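Local structure of beta-lactamase (6KBY) at residues D17-L22 and Y360-S365; Q94-Y99 and D109-L114; G105-H110 and W144-A149. The protein probably hydrolyses the amide bond of beta-lactam antibiotics as a class C serine beta-lactamase, and is captured here with adenosine monophosphate in its active site. All coordinates share one frame; numbering follows the deposited sequence.

Interaction 1 of 3, residues D17-L22 and Y360-S365; sequences DTVDDL and YKILSS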
# COMPACT_ATOMS: atom_id res chain seq x y z
N ASP A 17 -15.22 12.54 -17.62
CA ASP A 17 -16.30 11.73 -18.15
C ASP A 17 -16.00 10.24 -17.98
O ASP A 17 -16.87 9.46 -17.57
CB ASP A 17 -16.53 12.04 -19.63
CG ASP A 17 -17.12 13.42 -19.86
OD1 ASP A 17 -17.64 14.03 -18.91
OD2 ASP A 17 -17.07 13.88 -21.02
N THR A 18 -14.78 9.84 -18.33
CA THR A 18 -14.41 8.43 -18.18
C THR A 18 -14.54 7.99 -16.73
O THR A 18 -15.08 6.91 -16.44
CB THR A 18 -12.97 8.23 -18.66
OG1 THR A 18 -12.90 8.54 -20.05
CG2 THR A 18 -12.53 6.78 -18.44
N VAL A 19 -14.03 8.80 -15.80
CA VAL A 19 -14.05 8.41 -14.39
C VAL A 19 -15.48 8.41 -13.85
O VAL A 19 -15.92 7.43 -13.24
CB VAL A 19 -13.11 9.32 -13.57
CG1 VAL A 19 -13.16 8.95 -12.09
CG2 VAL A 19 -11.68 9.21 -14.09
N ASP A 20 -16.22 9.50 -14.08
CA ASP A 20 -17.62 9.58 -13.63
C ASP A 20 -18.42 8.37 -14.12
O ASP A 20 -19.20 7.78 -13.36
CB ASP A 20 -18.29 10.83 -14.19
CG ASP A 20 -17.87 12.12 -13.50
OD1 ASP A 20 -17.15 12.10 -12.49
OD2 ASP A 20 -18.32 13.19 -13.99
N ASP A 21 -18.25 8.02 -15.39
CA ASP A 21 -19.06 6.96 -16.00
C ASP A 21 -18.78 5.60 -15.40
O ASP A 21 -19.64 4.71 -15.49
CB ASP A 21 -18.85 6.91 -17.51
CG ASP A 21 -19.52 8.07 -18.24
OD1 ASP A 21 -20.21 8.88 -17.58
OD2 ASP A 21 -19.33 8.17 -19.47
N LEU A 22 -17.59 5.39 -14.82
CA LEU A 22 -17.28 4.15 -14.13
C LEU A 22 -17.59 4.21 -12.64
O LEU A 22 -18.08 3.23 -12.07
CB LEU A 22 -15.81 3.78 -14.33
CG LEU A 22 -15.46 3.42 -15.77
CD1 LEU A 22 -13.95 3.46 -16.00
CD2 LEU A 22 -16.00 2.04 -16.11
N TYR A 360 -7.97 -0.25 -14.47
CA TYR A 360 -7.47 -0.64 -15.78
C TYR A 360 -8.19 0.12 -16.88
O TYR A 360 -7.56 0.63 -17.82
CB TYR A 360 -7.65 -2.15 -15.94
CG TYR A 360 -7.24 -2.67 -17.30
CD1 TYR A 360 -5.91 -2.96 -17.58
CD2 TYR A 360 -8.18 -2.87 -18.29
CE1 TYR A 360 -5.54 -3.43 -18.84
CE2 TYR A 360 -7.82 -3.34 -19.54
CZ TYR A 360 -6.50 -3.62 -19.81
OH TYR A 360 -6.16 -4.08 -21.06
N LYS A 361 -9.52 0.23 -16.79
CA LYS A 361 -10.27 0.96 -17.80
C LYS A 361 -9.87 2.43 -17.82
O LYS A 361 -9.73 3.03 -18.89
CB LYS A 361 -11.76 0.80 -17.56
CG LYS A 361 -12.28 -0.59 -17.85
CD LYS A 361 -13.72 -0.71 -17.42
CE LYS A 361 -14.33 -2.05 -17.76
NZ LYS A 361 -15.69 -2.19 -17.18
N ILE A 362 -9.70 3.04 -16.65
CA ILE A 362 -9.34 4.45 -16.61
C ILE A 362 -7.96 4.68 -17.21
O ILE A 362 -7.78 5.52 -18.10
CB ILE A 362 -9.45 5.01 -15.18
CG1 ILE A 362 -10.91 5.03 -14.74
CG2 ILE A 362 -8.86 6.41 -15.11
CD1 ILE A 362 -11.11 5.32 -13.27
N LEU A 363 -6.95 3.94 -16.73
CA LEU A 363 -5.61 4.18 -17.26
C LEU A 363 -5.53 3.86 -18.75
O LEU A 363 -4.85 4.56 -19.51
CB LEU A 363 -4.56 3.42 -16.45
CG LEU A 363 -4.35 3.87 -15.00
CD1 LEU A 363 -3.09 3.23 -14.42
CD2 LEU A 363 -4.29 5.39 -14.85
N SER A 364 -6.24 2.83 -19.20
CA SER A 364 -6.20 2.49 -20.62
C SER A 364 -6.79 3.60 -21.49
O SER A 364 -6.46 3.68 -22.68
CB SER A 364 -6.90 1.16 -20.87
OG SER A 364 -6.24 0.10 -20.19
N SER A 365 -7.66 4.45 -20.94
CA SER A 365 -8.28 5.53 -21.69
C SER A 365 -7.36 6.73 -21.90
O SER A 365 -7.73 7.63 -22.67
CB SER A 365 -9.55 6.00 -20.97
OG SER A 365 -9.25 6.86 -19.88
O HOH W 1 -10.38 9.35 -20.28

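Interaction 2 of 3, residues Q94-Y99 and D109-L114; sequences QSVSHY and DHVSVL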
# COMPACT_ATOMS: atom_id res chain seq x y z
N GLN A 94 20.49 -9.46 5.63
CA GLN A 94 20.76 -9.94 6.97
C GLN A 94 19.51 -10.58 7.57
O GLN A 94 18.37 -10.31 7.16
CB GLN A 94 21.22 -8.80 7.88
CG GLN A 94 22.58 -8.22 7.53
CD GLN A 94 23.73 -9.16 7.85
OE1 GLN A 94 23.70 -9.86 8.86
NE2 GLN A 94 24.75 -9.17 7.00
N SER A 95 19.72 -11.43 8.56
CA SER A 95 18.61 -12.11 9.21
C SER A 95 17.83 -11.15 10.11
O SER A 95 18.34 -10.13 10.58
CB SER A 95 19.12 -13.28 10.05
OG SER A 95 19.86 -12.80 11.16
N VAL A 96 16.58 -11.52 10.36
CA VAL A 96 15.77 -10.79 11.32
C VAL A 96 16.43 -10.80 12.69
O VAL A 96 16.49 -9.77 13.38
CB VAL A 96 14.34 -11.35 11.35
CG1 VAL A 96 13.58 -10.84 12.58
CG2 VAL A 96 13.60 -10.96 10.08
N SER A 97 16.95 -11.95 13.12
CA SER A 97 17.54 -12.01 14.46
C SER A 97 18.82 -11.19 14.55
O SER A 97 19.20 -10.79 15.66
CB SER A 97 17.76 -13.45 14.91
OG SER A 97 18.78 -14.04 14.15
N HIS A 98 19.49 -10.92 13.43
CA HIS A 98 20.60 -9.98 13.47
C HIS A 98 20.17 -8.63 14.03
O HIS A 98 20.90 -8.01 14.81
CB HIS A 98 21.19 -9.81 12.07
CG HIS A 98 22.31 -8.82 12.01
ND1 HIS A 98 23.58 -9.11 12.44
CD2 HIS A 98 22.34 -7.54 11.57
CE1 HIS A 98 24.36 -8.05 12.28
NE2 HIS A 98 23.63 -7.08 11.75
N TYR A 99 18.98 -8.17 13.65
CA TYR A 99 18.48 -6.87 14.08
C TYR A 99 17.59 -6.93 15.31
O TYR A 99 17.40 -5.89 15.97
CB TYR A 99 17.72 -6.17 12.95
CG TYR A 99 18.62 -5.82 11.80
CD1 TYR A 99 19.56 -4.81 11.93
CD2 TYR A 99 18.56 -6.51 10.60
CE1 TYR A 99 20.41 -4.49 10.89
CE2 TYR A 99 19.40 -6.20 9.56
CZ TYR A 99 20.32 -5.19 9.71
OH TYR A 99 21.17 -4.89 8.67
N ASP A 109 16.68 -16.76 12.93
CA ASP A 109 18.05 -16.86 12.46
C ASP A 109 18.11 -17.16 10.97
O ASP A 109 19.16 -16.96 10.35
CB ASP A 109 18.79 -18.00 13.17
CG ASP A 109 19.12 -17.70 14.62
OD1 ASP A 109 18.97 -16.56 15.09
OD2 ASP A 109 19.56 -18.64 15.32
N HIS A 110 17.02 -17.67 10.39
CA HIS A 110 17.01 -18.13 9.01
C HIS A 110 15.98 -17.41 8.16
O HIS A 110 15.67 -17.87 7.05
CB HIS A 110 16.78 -19.64 8.95
CG HIS A 110 17.77 -20.43 9.76
ND1 HIS A 110 19.12 -20.39 9.50
CD2 HIS A 110 17.61 -21.26 10.82
CE1 HIS A 110 19.75 -21.17 10.36
NE2 HIS A 110 18.86 -21.70 11.17
N VAL A 111 15.43 -16.31 8.66
CA VAL A 111 14.51 -15.44 7.93
C VAL A 111 15.24 -14.12 7.70
O VAL A 111 15.68 -13.49 8.67
CB VAL A 111 13.23 -15.19 8.74
CG1 VAL A 111 12.34 -14.17 8.05
CG2 VAL A 111 12.48 -16.49 8.99
N SER A 112 15.34 -13.68 6.45
CA SER A 112 16.00 -12.41 6.20
C SER A 112 15.01 -11.25 6.29
O SER A 112 13.79 -11.42 6.22
CB SER A 112 16.67 -12.40 4.83
OG SER A 112 15.68 -12.44 3.82
N VAL A 113 15.57 -10.05 6.45
CA VAL A 113 14.73 -8.86 6.32
C VAL A 113 14.04 -8.83 4.96
O VAL A 113 12.86 -8.48 4.86
CB VAL A 113 15.55 -7.58 6.60
CG1 VAL A 113 14.69 -6.34 6.49
CG2 VAL A 113 16.18 -7.66 7.99
N LEU A 114 14.76 -9.22 3.91
CA LEU A 114 14.15 -9.30 2.58
C LEU A 114 12.94 -10.22 2.59
O LEU A 114 11.90 -9.91 1.98
CB LEU A 114 15.18 -9.76 1.56
CG LEU A 114 14.71 -9.69 0.10
CD1 LEU A 114 14.49 -8.25 -0.35
CD2 LEU A 114 15.67 -10.41 -0.84
O HOH W 2 21.24 -15.38 11.27

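Interaction 3 of 3, residues G105-H110 and W144-A149; sequences GSSFDH and WKPADA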
# COMPACT_ATOMS: atom_id res chain seq x y z
N GLY A 105 18.71 -17.41 17.96
CA GLY A 105 18.46 -18.78 18.34
C GLY A 105 17.12 -19.33 17.89
O GLY A 105 16.91 -20.54 17.98
N SER A 106 16.23 -18.48 17.39
CA SER A 106 14.90 -18.88 16.95
C SER A 106 14.91 -19.13 15.44
O SER A 106 15.95 -19.05 14.78
CB SER A 106 13.88 -17.80 17.29
OG SER A 106 13.96 -16.71 16.38
N SER A 107 13.73 -19.41 14.89
CA SER A 107 13.61 -19.56 13.44
C SER A 107 14.00 -18.29 12.70
O SER A 107 14.33 -18.35 11.51
CB SER A 107 12.18 -19.94 13.07
OG SER A 107 11.86 -21.21 13.59
N PHE A 108 14.00 -17.15 13.38
CA PHE A 108 14.38 -15.90 12.73
C PHE A 108 15.88 -15.78 12.48
O PHE A 108 16.30 -14.81 11.85
CB PHE A 108 13.78 -14.71 13.48
CG PHE A 108 12.30 -14.62 13.30
CD1 PHE A 108 11.78 -14.08 12.14
CD2 PHE A 108 11.43 -15.14 14.25
CE1 PHE A 108 10.42 -14.01 11.94
CE2 PHE A 108 10.06 -15.08 14.05
CZ PHE A 108 9.56 -14.52 12.89
N ASP A 109 16.68 -16.76 12.93
CA ASP A 109 18.05 -16.86 12.46
C ASP A 109 18.11 -17.16 10.97
O ASP A 109 19.16 -16.96 10.35
CB ASP A 109 18.79 -18.00 13.17
CG ASP A 109 19.12 -17.70 14.62
OD1 ASP A 109 18.97 -16.56 15.09
OD2 ASP A 109 19.56 -18.64 15.32
N HIS A 110 17.02 -17.67 10.39
CA HIS A 110 17.01 -18.13 9.01
C HIS A 110 15.98 -17.41 8.16
O HIS A 110 15.67 -17.87 7.05
CB HIS A 110 16.78 -19.64 8.95
CG HIS A 110 17.77 -20.43 9.76
ND1 HIS A 110 19.12 -20.39 9.50
CD2 HIS A 110 17.61 -21.26 10.82
CE1 HIS A 110 19.75 -21.17 10.36
NE2 HIS A 110 18.86 -21.70 11.17
N TRP A 144 7.71 -19.58 17.05
CA TRP A 144 7.21 -19.81 15.71
C TRP A 144 8.21 -20.57 14.86
O TRP A 144 9.43 -20.38 14.97
CB TRP A 144 6.94 -18.45 15.06
CG TRP A 144 6.67 -18.48 13.58
CD1 TRP A 144 5.47 -18.74 12.97
CD2 TRP A 144 7.61 -18.23 12.52
NE1 TRP A 144 5.62 -18.68 11.61
CE2 TRP A 144 6.91 -18.36 11.30
CE3 TRP A 144 8.97 -17.92 12.49
CZ2 TRP A 144 7.53 -18.18 10.07
CZ3 TRP A 144 9.59 -17.74 11.26
CH2 TRP A 144 8.86 -17.87 10.07
N LYS A 145 7.70 -21.42 13.97
CA LYS A 145 8.51 -22.10 12.97
C LYS A 145 7.69 -22.13 11.69
O LYS A 145 6.49 -22.48 11.73
CB LYS A 145 8.85 -23.53 13.40
CG LYS A 145 9.83 -23.64 14.56
CD LYS A 145 9.84 -25.04 15.15
CE LYS A 145 9.89 -26.11 14.07
NZ LYS A 145 9.84 -27.50 14.65
N PRO A 146 8.28 -21.79 10.54
CA PRO A 146 7.51 -21.81 9.29
C PRO A 146 7.28 -23.23 8.80
O PRO A 146 8.04 -24.16 9.10
CB PRO A 146 8.42 -21.05 8.33
CG PRO A 146 9.79 -21.30 8.84
CD PRO A 146 9.67 -21.35 10.34
N ALA A 147 6.20 -23.39 8.02
CA ALA A 147 5.89 -24.69 7.45
C ALA A 147 6.87 -25.10 6.37
O ALA A 147 7.11 -26.29 6.16
CB ALA A 147 4.46 -24.68 6.89
N ASP A 148 7.44 -24.12 5.66
CA ASP A 148 8.44 -24.32 4.64
C ASP A 148 9.63 -23.43 4.97
O ASP A 148 9.51 -22.48 5.74
CB ASP A 148 7.92 -23.90 3.26
CG ASP A 148 6.51 -24.36 3.01
OD1 ASP A 148 6.33 -25.57 2.75
OD2 ASP A 148 5.58 -23.53 3.09
N ALA A 149 10.78 -23.73 4.37
CA ALA A 149 11.94 -22.88 4.58
C ALA A 149 11.64 -21.47 4.08
O ALA A 149 11.05 -21.27 3.01
CB ALA A 149 13.14 -23.43 3.81
O HOH W 3 11.07 -18.74 16.00

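Interaction 1 of 3, residues D17-L22 and Y360-S365
Val19 and Ile362 mark the nearest approach of two helical segments, 17-22 and 360-365, which run almost antiparallel at 166° with their axes 9.9 Å apart. The CA atoms of these two residues are 6.5 Å from each other, and no direct hydrogen bond joins the segments, so the helices meet through side chains. Leu22 and Ile362 pass alongside in opposing senses, and Ile362 CG1, anti to the carbonyl carbon (chi1 -67°), is the atom that meets Leu22 CD1, at 3.6 Å. The same methyl also rests on Lys361 CB, while the other branch, Leu22 CD2, lies against Lys361 CD at 3.8 Å. The lysine offers its aliphatic stem here: the chain is drawn out straight past CG, and the methylenes flank the leucine at the exposed border of the contact. Deeper in, Val19 CG2 packs against both Ile362 CD1 and Ile362 CG2, the two side chains meeting at a slant. The pair belongs to the helical layer formed by the chain's two terminal helices, 11-30 and 352-364, on one face of the central antiparallel sheet, as in other serine beta-lactamases. Val19 reaches Tyr48 and Tyr50 of strand 44-50, and Ile362 reaches Ile342 of strand 340-346. At the far end of the contact Thr18 CG2 touches Ser365 OG at 3.6 Å. A water bridges the two hydroxyls, lying 2.7 Å from Thr18 OG1 and donating to Ser365 OG; Thr18 OG1 is also hydrogen-bonded to Lys14 O. Ser365 OG in turn donates to Ile362 O over 2.7 Å, aimed at an in-plane lone pair of the carbonyl oxygen. Ile362 O also receives Ser365 N, so two bonds from Ser365 grip that oxygen.

Interaction 2 of 3, residues Q94-Y99 and D109-L114
Two nearly straight backbone bonds hold the tight side of this contact: Val113 N donates to Gln94 O, and Val96 N donates to Val111 O at 2.7 Å. Between them the backbones form a single beta bridge, with Ser95 CA and Ser112 CA 4.0 Å apart. Each acceptor also meets an alpha carbon: Ser112 CA lies 3.3 Å from Gln94 O, and Ser95 CA approaches Val111 O. Beside the bridge Val96 CG2 packs on Val111 CG1, and Val113 CG2 comes obliquely to the Tyr99 ring, 3.7 Å from Tyr99 CD2. Val96 and Val113 touch Ile167 and Leu164 of helix 158-171, respectively. Ser95 and Ser112 are each the N-cap of a short helix, so the bridge ties two helix starts together; Ser95 OG accepts from His98 N, and Ser112 OG caps Asn115 N. The looser side lies at the partly exposed Asp109, where a water bridges Ser95 OG and Asp109 O, donating to the latter at 2.8 Å. Buried Ser97 still holds that aspartate directly: its OG, set between its own backbone N and carbonyl carbon (chi1 69°), donates to the anti lone pair of Asp109 OD1 over 2.7 Å.

Interaction 3 of 3, residues G105-H110 and W144-A149
Ser107 and Lys145, their CA atoms 5.7 Å apart, mark where two irregular segments come closest: 105-110, with a brief 3-10 turn at 108-109, and 144-149, which has no regular helix or strand. The direct polar link is made by Ser107 OG, which stands anti to the carbonyl carbon (chi1 -65°) and donates to Trp144 O at 2.9 Å, meeting a lone pair within the plane of that carbonyl. Around the hydroxyl lie aliphatic atoms of the opposite segment, with Lys145 CG 3.3 Å from Ser107 OG and Pro146 CD farther off, while Ser107 CB leans toward Trp144 CE3. A water accepts from Ser107 N; its link to Trp144 O is doubtful. The apolar half of the contact is an offset stack of Phe108 on the six-membered ring of Trp144, centroids 4.8 Å apart and planes inclined at 27°. Trp144 CZ3 sits over one face of the phenyl ring, 3.6 Å above its plane and displaced toward the rim; Phe108 CE2 comes within 3.4 Å of Trp144 CE3. Pro146 N lies over a face of the indole. Leu123 touches both aromatic side chains, and Val111 packs on Trp144, so apolar packing extends from the stack into the surrounding loops. Within 105-110, Ser106 OG accepts from Phe108 N, closing an ST turn just ahead of the 3-10 turn, and Gly105 N meets the syn side of Asp109 OD1, tilted out of the carboxylate plane. Away from the nucleotide pocket, the contact is loop-to-loop packing in the mainly helical region of the beta-lactamase fold: the connection between helices 96-99 and 113-117 lies against the chain leaving helix 134-143, where Trp144 is the first residue to depart from helical geometry.

In the fold
From the N terminus the chain enters helix 11-30, whose partner in interaction 1 arrives only at helix 352-364; this contact joins the two ends and encloses almost the whole fold. Within that span, interaction 2 closes a short loop between 94-99 and 109-114. Interaction 3 begins inside that loop, at 105-110, sharing Asp109 and His110, but its partner 144-149 follows helix 134-143, so the two loops overlap rather than nest. These contacts have centres about 10 Å apart and touch: Val96 packs on Phe108, and Ser97 N probably hydrogen-bonds to Phe108 O. Interaction 1 lies across the chain's centre, about 43 and 45 Å from their centres, at the sheet-flanking terminal helices.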